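Local structure of transcriptional regulator, HTH_3 family (Vibrio cholerae, 1Y9Q) at residues E128-L133 / M137-D142. The protein probably binds DNA to regulate transcription, pairing a helix-turn-helix domain with a cupin domain that holds zinc and D-methionine. Sequence-based numbering, arbitrary orientation.
Sequences EYIHVL and MKVFFD. With ZN (zinc ion), chain B; MED (D-methionine), chain C.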
# COMPACT_ATOMS: atom_id res chain seq x y z
N GLU A 128 -3.10 -11.27 -11.44
CA GLU A 128 -1.77 -11.84 -11.20
C GLU A 128 -1.84 -13.26 -10.69
O GLU A 128 -2.76 -13.62 -9.95
CB GLU A 128 -0.99 -11.00 -10.19
CG GLU A 128 -0.41 -9.73 -10.76
CD GLU A 128 0.50 -9.02 -9.78
OE1 GLU A 128 1.37 -9.69 -9.18
OE2 GLU A 128 0.36 -7.79 -9.62
N TYR A 129 -0.86 -14.06 -11.10
CA TYR A 129 -0.70 -15.44 -10.68
C TYR A 129 0.65 -15.50 -9.96
O TYR A 129 1.61 -14.86 -10.38
CB TYR A 129 -0.63 -16.39 -11.88
CG TYR A 129 -1.93 -16.59 -12.60
CD1 TYR A 129 -2.67 -17.76 -12.42
CD2 TYR A 129 -2.41 -15.63 -13.49
CE1 TYR A 129 -3.87 -17.97 -13.10
CE2 TYR A 129 -3.62 -15.83 -14.17
CZ TYR A 129 -4.33 -17.00 -13.98
OH TYR A 129 -5.51 -17.22 -14.65
N ILE A 130 0.70 -16.28 -8.89
CA ILE A 130 1.93 -16.44 -8.10
C ILE A 130 2.20 -17.92 -7.88
O ILE A 130 1.29 -18.68 -7.54
CB ILE A 130 1.79 -15.77 -6.70
CG1 ILE A 130 1.46 -14.28 -6.84
CG2 ILE A 130 3.06 -15.98 -5.91
CD1 ILE A 130 2.60 -13.43 -7.37
N HIS A 131 3.46 -18.32 -8.07
CA HIS A 131 3.87 -19.71 -7.84
C HIS A 131 5.22 -19.64 -7.14
O HIS A 131 6.20 -19.15 -7.71
CB HIS A 131 4.00 -20.46 -9.17
CG HIS A 131 4.19 -21.94 -9.01
ND1 HIS A 131 4.62 -22.75 -10.03
CD2 HIS A 131 4.02 -22.75 -7.93
CE1 HIS A 131 4.70 -24.00 -9.60
NE2 HIS A 131 4.35 -24.02 -8.32
N VAL A 132 5.26 -20.09 -5.89
CA VAL A 132 6.49 -20.05 -5.11
C VAL A 132 7.48 -21.13 -5.52
O VAL A 132 7.19 -22.33 -5.43
CB VAL A 132 6.18 -20.18 -3.60
CG1 VAL A 132 7.46 -19.96 -2.79
CG2 VAL A 132 5.13 -19.17 -3.19
N LEU A 133 8.65 -20.71 -5.97
CA LEU A 133 9.68 -21.64 -6.40
C LEU A 133 10.60 -22.03 -5.24
O LEU A 133 11.09 -23.16 -5.17
CB LEU A 133 10.52 -21.03 -7.52
CG LEU A 133 9.75 -20.58 -8.77
CD1 LEU A 133 10.71 -19.98 -9.78
CD2 LEU A 133 9.01 -21.77 -9.38
N MSE A 137 6.80 -17.10 1.49
CA MSE A 137 6.48 -15.71 1.21
C MSE A 137 5.02 -15.45 1.52
O MSE A 137 4.26 -16.38 1.78
CB MSE A 137 6.74 -15.40 -0.26
CG MSE A 137 5.67 -15.95 -1.19
SE MSE A 137 5.86 -15.38 -3.01
CE MSE A 137 5.48 -13.49 -2.77
N LYS A 138 4.62 -14.17 1.51
CA LYS A 138 3.22 -13.82 1.74
C LYS A 138 2.78 -12.81 0.69
O LYS A 138 3.59 -12.02 0.21
CB LYS A 138 3.01 -13.27 3.16
CG LYS A 138 3.96 -12.17 3.59
CD LYS A 138 3.61 -11.71 5.01
CE LYS A 138 4.51 -10.58 5.49
NZ LYS A 138 4.12 -10.14 6.86
N VAL A 139 1.52 -12.87 0.30
CA VAL A 139 0.99 -11.97 -0.72
C VAL A 139 -0.22 -11.24 -0.17
O VAL A 139 -1.14 -11.87 0.36
CB VAL A 139 0.56 -12.77 -1.97
CG1 VAL A 139 0.05 -11.83 -3.06
CG2 VAL A 139 1.73 -13.59 -2.49
N PHE A 140 -0.24 -9.93 -0.30
CA PHE A 140 -1.35 -9.14 0.22
C PHE A 140 -2.38 -8.73 -0.83
O PHE A 140 -2.04 -8.27 -1.92
CB PHE A 140 -0.79 -7.88 0.90
CG PHE A 140 -1.83 -7.07 1.64
CD1 PHE A 140 -2.12 -7.34 2.98
CD2 PHE A 140 -2.52 -6.04 1.00
CE1 PHE A 140 -3.07 -6.60 3.67
CE2 PHE A 140 -3.47 -5.29 1.69
CZ PHE A 140 -3.74 -5.57 3.02
N PHE A 141 -3.66 -8.90 -0.48
CA PHE A 141 -4.79 -8.53 -1.33
C PHE A 141 -6.08 -8.83 -0.57
O PHE A 141 -6.09 -9.65 0.35
CB PHE A 141 -4.73 -9.25 -2.69
CG PHE A 141 -4.95 -10.74 -2.63
CD1 PHE A 141 -6.23 -11.26 -2.53
CD2 PHE A 141 -3.87 -11.61 -2.72
CE1 PHE A 141 -6.45 -12.64 -2.53
CE2 PHE A 141 -4.07 -13.00 -2.72
CZ PHE A 141 -5.36 -13.51 -2.62
N ASP A 142 -7.16 -8.16 -0.95
CA ASP A 142 -8.44 -8.34 -0.28
C ASP A 142 -8.28 -8.10 1.22
O ASP A 142 -8.83 -8.83 2.04
CB ASP A 142 -9.01 -9.74 -0.52
CG ASP A 142 -9.36 -9.98 -1.98
OD1 ASP A 142 -9.63 -9.00 -2.70
OD2 ASP A 142 -9.38 -11.16 -2.40
ZN ZN B . 1.72 -6.45 -8.86
N MED C . 3.28 -7.12 -10.30
CA MED C . 4.58 -6.49 -9.94
C MED C . 4.42 -5.51 -8.77
O MED C . 3.32 -5.29 -8.23
CB MED C . 5.60 -7.61 -9.60
CG MED C . 7.02 -7.25 -9.22
SD MED C . 7.77 -6.57 -10.72
CE MED C . 7.77 -7.93 -11.81
OXT MED C . 5.40 -4.90 -8.35
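Met137, present as selenomethionine, carries most of the contact between 128-133 and 137-142 by reaching past Val132 to end against Ile130. Its CG lies 3.8 Å from CG2 of Val132, the two side chains lying alongside and pointing opposite ways, and its SE then comes to 4.1 Å from CG2 of Ile130. With chi1 at 76°, CG is flanked by both the backbone N and the carbonyl carbon, and from there SE extends toward the opposite strand. Alongside, the CG2 methyls of Val139 and Ile130 meet more loosely at 4.4 Å. Apolar side chains thus bridge backbones that run antiparallel with axes 9.5 Å apart, too far for strand pairing; Ile130 instead hydrogen-bonds through its backbone with Ile154, within its own sheet.

Further out, Phe173 and Tyr164 each touch both Ile130 and Met137, while Phe156 covers Ile130 and Val139. Tyr164 also joins this packing to the metal. Two residues before Ile130, the extended side chain of Glu128 places OE2 2.1 Å from the zinc ion, where His122, His162 and Tyr164 also bind. D-methionine chelates through its N, 2.2 Å from the zinc, and its O, completing six ligand atoms. A buried apolar layer between facing antiparallel sheets, with a metal site at one end of it, is characteristic of the cupin double-stranded beta-helix.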